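Local coordinates for macro domain-containing protein (Thermosipho africanus, PDB 7OMU) that carries a DarT-family domain and a macro domain in one chain, and binds adenosine-5-diphosphoribose in a pocket of the macro domain, at residues F264-V270 and Y286-R290; E279-G283 and P318-H322. The protein carries 1 engineered substitution. All blocks are in the same frame, centred on the assembly; numbering follows the deposited sequence.

Contact 1 of 2, residues F264-V270 and Y286-R290; sequences FPDVYVV and YLYKR
In this macro domain a helix packs against the edge strand of the mixed sheet, through an acidic residue in its first turn and apolar side chains along the same face. Helix 265-270 runs roughly antiparallel to strand 286-288, at 144° with axes 10.3 Å apart at closest approach; the nearest CA atoms are those of V270 and Y288, 7.5 Å apart. D266, in the p rotamer, points toward the strand. Its OD2 accepts hydrogen bonds from Y288 OH (2.7 Å) and R290 NH1 (3.0 Å), while D266 OD1 lies 2.5 Å from R290 NH1 in a salt bridge. One turn on, V270 CG2 makes a CH-pi contact with the Y288 ring, 3.7 Å from its centroid, and V270 CG1 meets Y286 CE2 at 3.8 Å. V267 CG2 touches the Y288 ring edge at CE2 (3.9 Å). F264 CD1 lies over the R290 guanidinium, 3.7 Å from NH2. Strand 313-318 pairs with 286-288 on its inner side, and its F314 meets F264, V267 and R290; helix 294-298 adds L294 and F297.

Contact 2 of 2, residues E279-G283 and P318-H322; sequences ELEFG and PTKRH. With APR (adenosine-5-diphosphoribose), chain C.
Two loops meet here without a single hydrogen bond between them, held instead by a cation-pi pair and by a proline. The R321 guanidinium lies over one face of the F282 ring, its CZ 4.0 Å from the ring centroid and 27° off the normal, with R321 NH1 3.3 Å from F282 CD2. R321 leaves the backbone sideways in an m, t, t conformation that carries the guanidinium to the ring, and its NH2 has a salt bridge to E328. The F282 side chain is t at chi1; K320 O lies near the plane of its ring, 3.6 Å from CD1. F282 and G283, at phi/psi of -44/120 and 90/1, have angles close to those of the central pair of a type II turn. The closest CA atoms across the loops are those of F282 and P318, 5.3 Å apart. P318 points toward 279-283, so that its CG reaches E281 O at 3.4 Å and G283 N at 3.6 Å, while its CD meets L280 CD1 at 3.8 Å. T319 and K320 turn their CA-to-CB bonds away from this interface, and both reach adenosine-5-diphosphoribose: T319 OG1 lies 3.0 Å from ligand atom O2B, and K320 CD 3.7 Å from C4D. Backbone hydrogen bonds join T319 to V246, ending the parallel strand 241-246, and R321 to T248 in the loop that follows, where N247 is hydrogen-bonded to the ligand. Such a loop, following a parallel strand and lining the ligand pocket, is characteristic of the macro domain.

The two contacts illustrate how the long connection between the parallel strands 241-246 and 313-318, which includes helix 265-275 and edge strand 286-288, packs against itself and against the loop that follows 313-318. Along the chain their segments alternate: 264-270, 279-283, 286-290, 318-322. Helix 265-275 thus leads through the loop of contact 2 into the edge strand of contact 1, and strand 313-318, antiparallel neighbour of that strand in the seven-stranded mixed sheet, then runs into the second loop of contact 2. Their centres lie 15 Å apart, yet they touch: Y286 CE1 is 3.6 Å from E279 OE1, and Y286 N is 3.8 Å from L280 CD1. Together they join helix, sheet edge and ligand-contacting loop into one flank of the macro domain.

Contact 1 of 2, residues F264-V270 and Y286-R290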
# COMPACT_ATOMS: atom_id res chain seq x y z
N PHE A 264 -5.84 9.30 -9.00
CA PHE A 264 -5.20 9.65 -10.31
C PHE A 264 -6.17 10.45 -11.18
O PHE A 264 -6.53 10.02 -12.28
CB PHE A 264 -4.72 8.37 -11.00
CG PHE A 264 -3.94 7.44 -10.10
CD1 PHE A 264 -2.67 7.78 -9.66
CD2 PHE A 264 -4.47 6.23 -9.69
CE1 PHE A 264 -1.95 6.93 -8.84
CE2 PHE A 264 -3.75 5.38 -8.86
CZ PHE A 264 -2.49 5.73 -8.44
N PRO A 265 -6.62 11.64 -10.72
CA PRO A 265 -7.67 12.38 -11.41
C PRO A 265 -7.35 12.73 -12.87
O PRO A 265 -8.28 12.83 -13.66
CB PRO A 265 -7.84 13.65 -10.55
CG PRO A 265 -6.53 13.76 -9.80
CD PRO A 265 -6.12 12.33 -9.52
N ASP A 266 -6.07 12.91 -13.22
CA ASP A 266 -5.63 13.15 -14.62
C ASP A 266 -6.02 11.96 -15.50
O ASP A 266 -6.32 12.20 -16.69
CB ASP A 266 -4.13 13.42 -14.70
CG ASP A 266 -3.29 12.23 -14.30
OD1 ASP A 266 -3.47 11.74 -13.16
OD2 ASP A 266 -2.46 11.78 -15.13
N VAL A 267 -6.02 10.74 -14.96
CA VAL A 267 -6.41 9.49 -15.70
C VAL A 267 -7.89 9.60 -16.07
O VAL A 267 -8.26 9.20 -17.19
CB VAL A 267 -6.12 8.21 -14.88
CG1 VAL A 267 -6.66 6.96 -15.57
CG2 VAL A 267 -4.64 8.04 -14.59
N TYR A 268 -8.71 10.09 -15.14
CA TYR A 268 -10.17 10.32 -15.35
C TYR A 268 -10.35 11.27 -16.53
O TYR A 268 -11.14 10.96 -17.44
CB TYR A 268 -10.79 10.85 -14.05
CG TYR A 268 -12.22 11.32 -14.17
CD1 TYR A 268 -13.17 10.58 -14.85
CD2 TYR A 268 -12.63 12.50 -13.56
CE1 TYR A 268 -14.48 11.01 -14.95
CE2 TYR A 268 -13.93 12.94 -13.65
CZ TYR A 268 -14.86 12.19 -14.35
OH TYR A 268 -16.16 12.62 -14.44
N VAL A 269 -9.60 12.38 -16.52
CA VAL A 269 -9.67 13.45 -17.56
C VAL A 269 -9.26 12.87 -18.92
O VAL A 269 -9.93 13.18 -19.92
CB VAL A 269 -8.79 14.64 -17.17
CG1 VAL A 269 -8.60 15.62 -18.32
CG2 VAL A 269 -9.35 15.36 -15.95
N VAL A 270 -8.19 12.08 -18.94
CA VAL A 270 -7.66 11.41 -20.16
C VAL A 270 -8.72 10.43 -20.67
O VAL A 270 -8.93 10.35 -21.89
CB VAL A 270 -6.32 10.70 -19.88
CG1 VAL A 270 -5.98 9.66 -20.93
CG2 VAL A 270 -5.18 11.69 -19.75
N TYR A 286 -7.44 1.93 -24.61
CA TYR A 286 -6.56 3.12 -24.75
C TYR A 286 -5.45 3.05 -23.69
O TYR A 286 -5.79 2.93 -22.50
CB TYR A 286 -7.35 4.42 -24.63
CG TYR A 286 -6.53 5.67 -24.82
CD1 TYR A 286 -6.34 6.22 -26.08
CD2 TYR A 286 -5.95 6.32 -23.75
CE1 TYR A 286 -5.60 7.37 -26.27
CE2 TYR A 286 -5.20 7.47 -23.91
CZ TYR A 286 -5.02 8.01 -25.18
OH TYR A 286 -4.29 9.14 -25.35
N LEU A 287 -4.18 3.11 -24.12
CA LEU A 287 -3.00 3.14 -23.23
C LEU A 287 -2.58 4.60 -22.99
O LEU A 287 -2.19 5.27 -23.95
CB LEU A 287 -1.86 2.35 -23.87
CG LEU A 287 -0.56 2.33 -23.07
CD1 LEU A 287 -0.73 1.56 -21.77
CD2 LEU A 287 0.56 1.71 -23.88
N TYR A 288 -2.66 5.04 -21.73
CA TYR A 288 -2.17 6.36 -21.25
C TYR A 288 -0.72 6.19 -20.80
O TYR A 288 -0.50 5.55 -19.76
CB TYR A 288 -3.06 6.85 -20.10
CG TYR A 288 -2.70 8.18 -19.48
CD1 TYR A 288 -1.98 9.14 -20.16
CD2 TYR A 288 -3.15 8.50 -18.21
CE1 TYR A 288 -1.68 10.36 -19.58
CE2 TYR A 288 -2.87 9.72 -17.62
CZ TYR A 288 -2.13 10.66 -18.31
OH TYR A 288 -1.85 11.86 -17.73
N LYS A 289 0.23 6.73 -21.57
CA LYS A 289 1.68 6.67 -21.26
C LYS A 289 2.02 7.83 -20.33
O LYS A 289 2.77 8.73 -20.75
CB LYS A 289 2.49 6.63 -22.56
CG LYS A 289 2.29 5.38 -23.39
CD LYS A 289 3.18 5.30 -24.60
CE LYS A 289 2.83 4.15 -25.52
NZ LYS A 289 3.61 4.21 -26.78
N ARG A 290 1.49 7.79 -19.11
CA ARG A 290 1.64 8.82 -18.05
C ARG A 290 3.11 8.93 -17.64
O ARG A 290 3.67 7.92 -17.16
CB ARG A 290 0.76 8.41 -16.86
CG ARG A 290 0.32 9.56 -15.96
CD ARG A 290 -0.68 9.05 -14.94
NE ARG A 290 -0.10 8.90 -13.63
CZ ARG A 290 -0.45 9.59 -12.56
NH1 ARG A 290 -1.40 10.50 -12.64
NH2 ARG A 290 0.15 9.37 -11.40

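Contact 2 of 2, residues E279-G283 and P318-H322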
# COMPACT_ATOMS: atom_id res chain seq x y z
N GLU A 279 -11.29 7.46 -29.57
CA GLU A 279 -9.99 6.75 -29.45
C GLU A 279 -10.15 5.56 -28.49
O GLU A 279 -9.25 4.69 -28.48
CB GLU A 279 -8.88 7.67 -28.94
CG GLU A 279 -8.71 8.94 -29.75
CD GLU A 279 -7.43 9.70 -29.47
OE1 GLU A 279 -6.37 9.05 -29.33
OE2 GLU A 279 -7.50 10.94 -29.39
N LEU A 280 -11.22 5.57 -27.69
CA LEU A 280 -11.63 4.49 -26.77
C LEU A 280 -13.08 4.10 -27.10
O LEU A 280 -14.01 4.80 -26.63
CB LEU A 280 -11.51 4.99 -25.32
CG LEU A 280 -12.06 4.07 -24.24
CD1 LEU A 280 -11.01 3.09 -23.75
CD2 LEU A 280 -12.59 4.88 -23.07
N GLU A 281 -13.25 3.06 -27.91
CA GLU A 281 -14.55 2.38 -28.14
C GLU A 281 -14.54 1.06 -27.36
O GLU A 281 -13.44 0.53 -27.10
CB GLU A 281 -14.77 2.07 -29.62
CG GLU A 281 -14.90 3.29 -30.51
CD GLU A 281 -14.63 2.99 -31.97
OE1 GLU A 281 -13.48 2.62 -32.29
OE2 GLU A 281 -15.56 3.09 -32.79
N PHE A 282 -15.73 0.55 -27.03
CA PHE A 282 -15.95 -0.83 -26.52
C PHE A 282 -15.12 -1.80 -27.38
O PHE A 282 -15.31 -1.80 -28.61
CB PHE A 282 -17.46 -1.14 -26.54
CG PHE A 282 -17.85 -2.53 -26.09
CD1 PHE A 282 -17.92 -2.85 -24.74
CD2 PHE A 282 -18.14 -3.52 -27.02
CE1 PHE A 282 -18.28 -4.13 -24.33
CE2 PHE A 282 -18.49 -4.80 -26.61
CZ PHE A 282 -18.57 -5.10 -25.27
N GLY A 283 -14.19 -2.53 -26.76
CA GLY A 283 -13.31 -3.52 -27.41
C GLY A 283 -12.00 -2.92 -27.92
O GLY A 283 -11.19 -3.69 -28.50
N PRO A 318 -12.21 -1.02 -21.77
CA PRO A 318 -13.67 -1.02 -21.71
C PRO A 318 -14.25 -2.44 -21.61
O PRO A 318 -14.01 -3.23 -22.51
CB PRO A 318 -14.08 -0.35 -23.03
CG PRO A 318 -12.92 -0.64 -23.97
CD PRO A 318 -11.69 -0.63 -23.09
N THR A 319 -14.97 -2.72 -20.52
CA THR A 319 -15.61 -4.03 -20.21
C THR A 319 -17.13 -3.95 -20.38
O THR A 319 -17.79 -4.97 -20.10
CB THR A 319 -15.31 -4.48 -18.77
OG1 THR A 319 -15.96 -3.56 -17.89
CG2 THR A 319 -13.84 -4.53 -18.45
N LYS A 320 -17.67 -2.80 -20.81
CA LYS A 320 -19.13 -2.57 -20.99
C LYS A 320 -19.36 -1.26 -21.74
O LYS A 320 -18.38 -0.53 -21.98
CB LYS A 320 -19.84 -2.55 -19.63
CG LYS A 320 -19.39 -1.44 -18.69
CD LYS A 320 -19.41 -1.84 -17.23
CE LYS A 320 -20.79 -2.18 -16.72
NZ LYS A 320 -20.81 -2.32 -15.24
N ARG A 321 -20.63 -0.97 -22.09
CA ARG A 321 -21.05 0.25 -22.84
C ARG A 321 -21.50 1.33 -21.85
O ARG A 321 -20.77 2.33 -21.71
CB ARG A 321 -22.13 -0.11 -23.86
CG ARG A 321 -21.65 -1.09 -24.92
CD ARG A 321 -22.75 -1.49 -25.88
NE ARG A 321 -22.52 -2.82 -26.45
CZ ARG A 321 -21.69 -3.09 -27.46
NH1 ARG A 321 -20.99 -2.13 -28.04
NH2 ARG A 321 -21.57 -4.34 -27.89
N HIS A 322 -22.66 1.15 -21.20
CA HIS A 322 -23.19 2.05 -20.14
C HIS A 322 -22.75 1.54 -18.76
O HIS A 322 -22.38 0.35 -18.67
CB HIS A 322 -24.71 2.19 -20.27
CG HIS A 322 -25.26 3.45 -19.68
ND1 HIS A 322 -25.97 3.47 -18.50
CD2 HIS A 322 -25.19 4.73 -20.11
CE1 HIS A 322 -26.32 4.71 -18.22
NE2 HIS A 322 -25.86 5.51 -19.20
N1 APR C . -6.61 -4.30 -6.56
C2 APR C . -7.10 -5.39 -7.17
N3 APR C . -8.35 -5.68 -7.51
C4 APR C . -9.18 -4.69 -7.15
C5 APR C . -8.84 -3.51 -6.52
C6 APR C . -7.48 -3.32 -6.21
N6 APR C . -7.00 -2.23 -5.60
N7 APR C . -9.97 -2.73 -6.31
C8 APR C . -10.96 -3.43 -6.82
N9 APR C . -10.54 -4.64 -7.34
C1' APR C . -11.35 -5.68 -7.98
C2' APR C . -12.78 -5.76 -7.45
O2' APR C . -12.88 -6.70 -6.40
C3' APR C . -13.59 -6.18 -8.69
O3' APR C . -14.02 -7.53 -8.58
O4' APR C . -11.44 -5.37 -9.35
C4' APR C . -12.64 -5.99 -9.88
C5' APR C . -13.17 -5.14 -11.02
O5' APR C . -13.47 -3.79 -10.56
PA APR C . -14.73 -2.95 -11.12
O1A APR C . -14.38 -1.50 -11.16
O2A APR C . -15.96 -3.34 -10.37
O3A APR C . -14.85 -3.48 -12.64
PB APR C . -16.06 -3.96 -13.58
O1B APR C . -16.78 -5.07 -12.89
O2B APR C . -15.53 -4.21 -14.95
O5D APR C . -17.00 -2.65 -13.60
C5D APR C . -16.72 -1.57 -14.54
O4D APR C . -17.38 0.14 -12.97
O1D APR C . -15.16 0.67 -12.70
C1D APR C . -16.38 1.16 -13.11
O2D APR C . -16.36 2.92 -14.86
C2D APR C . -16.34 1.53 -14.60
O3D APR C . -18.71 1.57 -15.19
C3D APR C . -17.52 0.80 -15.21
C4D APR C . -17.66 -0.41 -14.28